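Local coordinates for HPV18 E7 (Human papillomavirus type 18, PDB 6IWD), which probably drives quiescent host cells into the cell cycle for viral genome replication, here represented by its zinc-binding C-terminal domain, at residues R34-L39 / L44-P49; M11-C16 / I22-E27. All coordinates share one frame; numbering follows the deposited sequence.

Interaction 1 (R34-L39 / L44-P49); sequences RAFQQL and LSFVCP. With ZN (zinc ion), chain F.
Phe36 and Phe46 meet at the buried centre of this contact, their side chains arriving from opposite directions until Phe36 CZ lies 3.9 Å from Phe46 CZ. The Phe46 tip sits in the plane of the Phe36 ring, at its edge, and the Phe36 edge meets the Phe46 ring obliquely. The Leu44 side chain crosses that of Phe36 at about a right angle and brings CD2 to the ring's edge, 3.9 Å from Phe36 CE1. With CG anti to the backbone N (chi1 180°), Leu44 also sets that methyl against the helix, 3.6 Å from Leu39 CB. Leu24 of strand 21-28 touches both phenylalanines, while Leu39 of the second subunit packs on Phe36. Farther out, the backbone closes the turn after helix 30-41: Leu44 N donates to Leu39 O at 3.0 Å. Farther along, Cys48 SG binds the zinc ion at 2.2 Å. On the outer helix side, Arg34 NH1 reaches a lone pair of Gln37 OE1 at 3.0 Å and also salt-bridges another protein's chain. Hydrocarbon contacts and one backbone bond thus hold the returning chain against a helix predicted to carry a nuclear export signal, while polar groups of that helix engage the partner protein.

Interaction 2 (M11-C16 / I22-E27); sequences MLCMCC and IELVVE. With ZN (zinc ion), chain F.
Met11 and Leu24 exchange two backbone hydrogen bonds, as do Cys13 and Ile22, making two hydrogen-bonded pairs of an antiparallel hairpin. The shortest are Met11 N to Leu24 O and Ile22 N to Cys13 O, both 2.7 Å and nearly straight at the hydrogen. Between these pairs, Leu12 and Glu23 form a non-hydrogen-bonded pair, and Leu12 CA makes a C-H···O contact of 3.4 Å with Ile22 O. On their face the two side chains run side by side, Leu12 CD2 resting 3.7 Å from Glu23 CG, so a leucine methyl rests against the aliphatic part of the acid. The other face carries Met11, Cys13, Ile22 and Leu24. There Cys13 SG, placed between its own backbone N and carbonyl carbon (chi1 57°), lies 3.8 Å from Ile22 CB. Past the strand end, Ile22 reaches forward with CD1 to Cys15, 3.7 Å from its CA, while Cys15 SG binds zinc at 2.5 Å. Met11, its chain bent at chi2 and chi3, packs on Phe36 and Phe40 of helix 30-41. With these backbone groups paired, the Met11-Leu24 face presents apolar groups to helix 30-41 and strand 45-46, and Ile22 packs directly on a zinc-binding cysteine.

The two contacts lie with centres about 7 Å apart and share the zinc site: interaction 2 supplies Cys15 and interaction 1 supplies Cys48, with Cys18 and Cys51 completing four thiolate ligands. Beside the metal, Cys48 N approaches Cys15 SG to 3.2 Å. A probable backbone hydrogen bond, Phe46 O to Cys16 N at 3.0 Å, ties the chain after the helix to the loop just after strand 7-14. Their apolar parts are continuous too, Phe46 CZ touching Leu24 CD1 at 3.6 Å. Both take part in the dimer: Ser45 and Phe46, like Val26 and Glu27, pair antiparallel with strands of the second subunit, extending the sheet across the interface.

Interaction 1 (R34-L39 / L44-P49)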
loop_
_atom_site.group_PDB
_atom_site.type_symbol
_atom_site.label_atom_id
_atom_site.label_comp_id
_atom_site.label_asym_id
_atom_site.label_seq_id
_atom_site.Cartn_x
_atom_site.Cartn_y
_atom_site.Cartn_z
ATOM N N ARG B 34 -6.151 -5.159 2.509
ATOM C CA ARG B 34 -5.943 -4.239 3.631
ATOM C C ARG B 34 -5.112 -3.039 3.200
ATOM O O ARG B 34 -5.417 -1.896 3.567
ATOM C CB ARG B 34 -5.249 -4.958 4.792
ATOM C CG ARG B 34 -5.267 -4.168 6.090
ATOM C CD ARG B 34 -6.659 -4.185 6.671
ATOM N NE ARG B 34 -6.936 -5.492 7.254
ATOM C CZ ARG B 34 -8.138 -6.057 7.334
ATOM N NH1 ARG B 34 -9.215 -5.462 6.835
ATOM N NH2 ARG B 34 -8.245 -7.248 7.888
ATOM N N ALA B 35 -4.057 -3.286 2.415
ATOM C CA ALA B 35 -3.214 -2.193 1.941
ATOM C C ALA B 35 -4.009 -1.205 1.094
ATOM O O ALA B 35 -3.801 0.012 1.182
ATOM C CB ALA B 35 -2.033 -2.760 1.151
ATOM N N PHE B 36 -4.915 -1.719 0.257
ATOM C CA PHE B 36 -5.779 -0.885 -0.572
ATOM C C PHE B 36 -6.748 -0.069 0.284
ATOM O O PHE B 36 -6.922 1.136 0.063
ATOM C CB PHE B 36 -6.524 -1.794 -1.558
ATOM C CG PHE B 36 -7.353 -1.070 -2.598
ATOM C CD1 PHE B 36 -6.913 0.098 -3.193
ATOM C CD2 PHE B 36 -8.552 -1.624 -3.032
ATOM C CE1 PHE B 36 -7.692 0.742 -4.166
ATOM C CE2 PHE B 36 -9.323 -0.995 -4.008
ATOM C CZ PHE B 36 -8.891 0.182 -4.576
ATOM N N GLN B 37 -7.382 -0.713 1.274
ATOM C CA GLN B 37 -8.218 0.005 2.241
ATOM C C GLN B 37 -7.442 1.146 2.902
ATOM O O GLN B 37 -7.932 2.276 2.996
ATOM C CB GLN B 37 -8.753 -0.983 3.290
ATOM C CG GLN B 37 -9.779 -1.975 2.745
ATOM C CD GLN B 37 -10.106 -3.099 3.726
ATOM O OE1 GLN B 37 -9.293 -3.456 4.587
ATOM N NE2 GLN B 37 -11.305 -3.666 3.593
ATOM N N GLN B 38 -6.204 0.875 3.331
ATOM C CA GLN B 38 -5.404 1.904 3.994
ATOM C C GLN B 38 -5.154 3.111 3.084
ATOM O O GLN B 38 -5.096 4.250 3.569
ATOM C CB GLN B 38 -4.081 1.291 4.481
ATOM C CG GLN B 38 -3.161 2.260 5.233
ATOM C CD GLN B 38 -3.824 2.857 6.473
ATOM O OE1 GLN B 38 -4.347 2.136 7.310
ATOM N NE2 GLN B 38 -3.804 4.179 6.585
ATOM N N LEU B 39 -5.043 2.892 1.768
ATOM C CA LEU B 39 -4.814 4.020 0.859
ATOM C C LEU B 39 -5.981 5.002 0.881
ATOM O O LEU B 39 -5.774 6.215 0.769
ATOM C CB LEU B 39 -4.555 3.514 -0.565
ATOM C CG LEU B 39 -3.268 2.704 -0.727
ATOM C CD1 LEU B 39 -2.980 2.354 -2.203
ATOM C CD2 LEU B 39 -2.099 3.457 -0.115
ATOM N N LEU B 44 -5.749 8.562 -1.167
ATOM C CA LEU B 44 -6.235 8.022 -2.435
ATOM C C LEU B 44 -7.750 8.174 -2.530
ATOM O O LEU B 44 -8.483 7.723 -1.647
ATOM C CB LEU B 44 -5.840 6.556 -2.576
ATOM C CG LEU B 44 -6.277 5.819 -3.852
ATOM C CD1 LEU B 44 -5.462 6.336 -5.025
ATOM C CD2 LEU B 44 -6.122 4.291 -3.733
ATOM N N SER B 45 -8.212 8.809 -3.608
ATOM C CA SER B 45 -9.622 9.000 -3.910
ATOM C C SER B 45 -9.867 8.653 -5.369
ATOM O O SER B 45 -8.994 8.849 -6.214
ATOM C CB SER B 45 -10.078 10.456 -3.663
ATOM O OG SER B 45 -9.986 10.819 -2.294
ATOM N N PHE B 46 -11.064 8.162 -5.666
ATOM C CA PHE B 46 -11.446 7.840 -7.033
ATOM C C PHE B 46 -12.384 8.893 -7.610
ATOM O O PHE B 46 -13.153 9.536 -6.890
ATOM C CB PHE B 46 -12.099 6.461 -7.104
ATOM C CG PHE B 46 -11.111 5.348 -7.037
ATOM C CD1 PHE B 46 -10.562 4.971 -5.818
ATOM C CD2 PHE B 46 -10.688 4.708 -8.197
ATOM C CE1 PHE B 46 -9.617 3.955 -5.754
ATOM C CE2 PHE B 46 -9.757 3.688 -8.142
ATOM C CZ PHE B 46 -9.218 3.305 -6.918
ATOM N N VAL B 47 -12.284 9.078 -8.924
ATOM C CA VAL B 47 -13.129 9.987 -9.688
ATOM C C VAL B 47 -14.092 9.143 -10.512
ATOM O O VAL B 47 -13.663 8.226 -11.223
ATOM C CB VAL B 47 -12.288 10.902 -10.596
ATOM C CG1 VAL B 47 -13.175 11.895 -11.312
ATOM C CG2 VAL B 47 -11.205 11.619 -9.787
ATOM N N CYS B 48 -15.388 9.446 -10.414
ATOM C CA CYS B 48 -16.382 8.670 -11.140
ATOM C C CYS B 48 -16.207 8.885 -12.643
ATOM O O CYS B 48 -15.510 9.808 -13.067
ATOM C CB CYS B 48 -17.799 9.035 -10.679
ATOM S SG CYS B 48 -18.464 10.647 -11.193
ATOM N N PRO B 49 -16.781 8.006 -13.474
ATOM C CA PRO B 49 -16.565 8.155 -14.923
ATOM C C PRO B 49 -17.064 9.477 -15.470
ATOM O O PRO B 49 -16.405 10.072 -16.332
ATOM C CB PRO B 49 -17.332 6.966 -15.510
ATOM C CG PRO B 49 -17.298 5.944 -14.425
ATOM C CD PRO B 49 -17.446 6.732 -13.152
HETATM ZN ZN ZN F . -18.157 12.310 -9.856
#

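Interaction 2 (M11-C16 / I22-E27)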
loop_
_atom_site.group_PDB
_atom_site.type_symbol
_atom_site.label_atom_id
_atom_site.label_comp_id
_atom_site.label_asym_id
_atom_site.label_seq_id
_atom_site.Cartn_x
_atom_site.Cartn_y
_atom_site.Cartn_z
ATOM N N MET B 11 -15.367 -2.757 -2.979
ATOM C CA MET B 11 -15.051 -1.532 -2.256
ATOM C C MET B 11 -16.049 -0.455 -2.658
ATOM O O MET B 11 -16.112 -0.074 -3.831
ATOM C CB MET B 11 -13.630 -1.063 -2.559
ATOM C CG MET B 11 -12.539 -2.009 -2.100
ATOM S SD MET B 11 -12.196 -1.852 -0.337
ATOM C CE MET B 11 -11.862 -0.096 -0.212
ATOM N N LEU B 12 -16.816 0.040 -1.691
ATOM C CA LEU B 12 -17.694 1.187 -1.897
ATOM C C LEU B 12 -16.988 2.456 -1.445
ATOM O O LEU B 12 -16.431 2.506 -0.347
ATOM C CB LEU B 12 -19.008 1.026 -1.133
ATOM C CG LEU B 12 -19.951 -0.036 -1.700
ATOM C CD1 LEU B 12 -20.820 -0.624 -0.595
ATOM C CD2 LEU B 12 -20.806 0.594 -2.794
ATOM N N CYS B 13 -16.989 3.468 -2.302
ATOM C CA CYS B 13 -16.384 4.743 -1.953
ATOM C C CYS B 13 -17.181 5.843 -2.636
ATOM O O CYS B 13 -18.137 5.577 -3.371
ATOM C CB CYS B 13 -14.898 4.776 -2.338
ATOM S SG CYS B 13 -14.526 4.462 -4.112
ATOM N N MET B 14 -16.780 7.085 -2.386
ATOM C CA MET B 14 -17.435 8.259 -2.938
ATOM C C MET B 14 -16.501 8.943 -3.932
ATOM O O MET B 14 -15.295 9.046 -3.690
ATOM C CB MET B 14 -17.824 9.231 -1.817
ATOM C CG MET B 14 -18.729 10.385 -2.241
ATOM S SD MET B 14 -18.921 11.685 -0.974
ATOM C CE MET B 14 -17.217 12.246 -0.834
ATOM N N CYS B 15 -17.055 9.393 -5.057
ATOM C CA CYS B 15 -16.277 10.220 -5.968
ATOM C C CYS B 15 -15.811 11.483 -5.255
ATOM O O CYS B 15 -16.574 12.125 -4.529
ATOM C CB CYS B 15 -17.097 10.589 -7.202
ATOM S SG CYS B 15 -16.231 11.747 -8.294
ATOM N N CYS B 16 -14.545 11.837 -5.457
ATOM C CA CYS B 16 -14.011 13.014 -4.789
ATOM C C CYS B 16 -14.440 14.316 -5.451
ATOM O O CYS B 16 -14.039 15.386 -4.983
ATOM C CB CYS B 16 -12.486 12.942 -4.714
ATOM S SG CYS B 16 -11.636 12.837 -6.301
ATOM N N ILE B 22 -19.176 5.019 -5.788
ATOM C CA ILE B 22 -18.396 4.229 -6.731
ATOM C C ILE B 22 -18.263 2.826 -6.170
ATOM O O ILE B 22 -17.906 2.654 -5.000
ATOM C CB ILE B 22 -17.008 4.847 -6.982
ATOM C CG1 ILE B 22 -17.146 6.237 -7.597
ATOM C CG2 ILE B 22 -16.158 3.923 -7.849
ATOM C CD1 ILE B 22 -15.828 6.977 -7.704
ATOM N N GLU B 23 -18.544 1.833 -7.000
ATOM C CA GLU B 23 -18.400 0.428 -6.644
ATOM C C GLU B 23 -17.192 -0.125 -7.396
ATOM O O GLU B 23 -17.215 -0.222 -8.627
ATOM C CB GLU B 23 -19.673 -0.336 -6.992
ATOM C CG GLU B 23 -20.151 -1.300 -5.924
ATOM C CD GLU B 23 -21.630 -1.636 -6.069
ATOM O OE1 GLU B 23 -22.463 -0.696 -6.081
ATOM O OE2 GLU B 23 -21.955 -2.840 -6.185
ATOM N N LEU B 24 -16.136 -0.470 -6.664
ATOM C CA LEU B 24 -14.951 -1.104 -7.233
ATOM C C LEU B 24 -14.939 -2.570 -6.833
ATOM O O LEU B 24 -15.136 -2.899 -5.658
ATOM C CB LEU B 24 -13.667 -0.431 -6.752
ATOM C CG LEU B 24 -13.527 1.065 -6.978
ATOM C CD1 LEU B 24 -12.284 1.555 -6.282
ATOM C CD2 LEU B 24 -13.471 1.359 -8.467
ATOM N N VAL B 25 -14.719 -3.444 -7.805
ATOM C CA VAL B 25 -14.685 -4.881 -7.577
ATOM C C VAL B 25 -13.274 -5.359 -7.881
ATOM O O VAL B 25 -12.779 -5.179 -9.002
ATOM C CB VAL B 25 -15.730 -5.611 -8.432
ATOM C CG1 VAL B 25 -15.663 -7.111 -8.190
ATOM C CG2 VAL B 25 -17.123 -5.062 -8.120
ATOM N N VAL B 26 -12.619 -5.938 -6.883
ATOM C CA VAL B 26 -11.250 -6.404 -7.030
ATOM C C VAL B 26 -11.170 -7.884 -6.672
ATOM O O VAL B 26 -12.040 -8.445 -6.001
ATOM C CB VAL B 26 -10.265 -5.586 -6.162
ATOM C CG1 VAL B 26 -10.204 -4.143 -6.645
ATOM C CG2 VAL B 26 -10.667 -5.638 -4.695
ATOM N N GLU B 27 -10.096 -8.514 -7.131
ATOM C CA GLU B 27 -9.659 -9.803 -6.616
ATOM C C GLU B 27 -8.240 -9.624 -6.113
ATOM O O GLU B 27 -7.410 -9.018 -6.803
ATOM C CB GLU B 27 -9.728 -10.897 -7.682
ATOM C CG GLU B 27 -11.132 -11.142 -8.171
ATOM C CD GLU B 27 -11.266 -12.446 -8.929
ATOM O OE1 GLU B 27 -10.224 -13.028 -9.308
ATOM O OE2 GLU B 27 -12.417 -12.892 -9.140
HETATM ZN ZN ZN F . -18.157 12.310 -9.856
#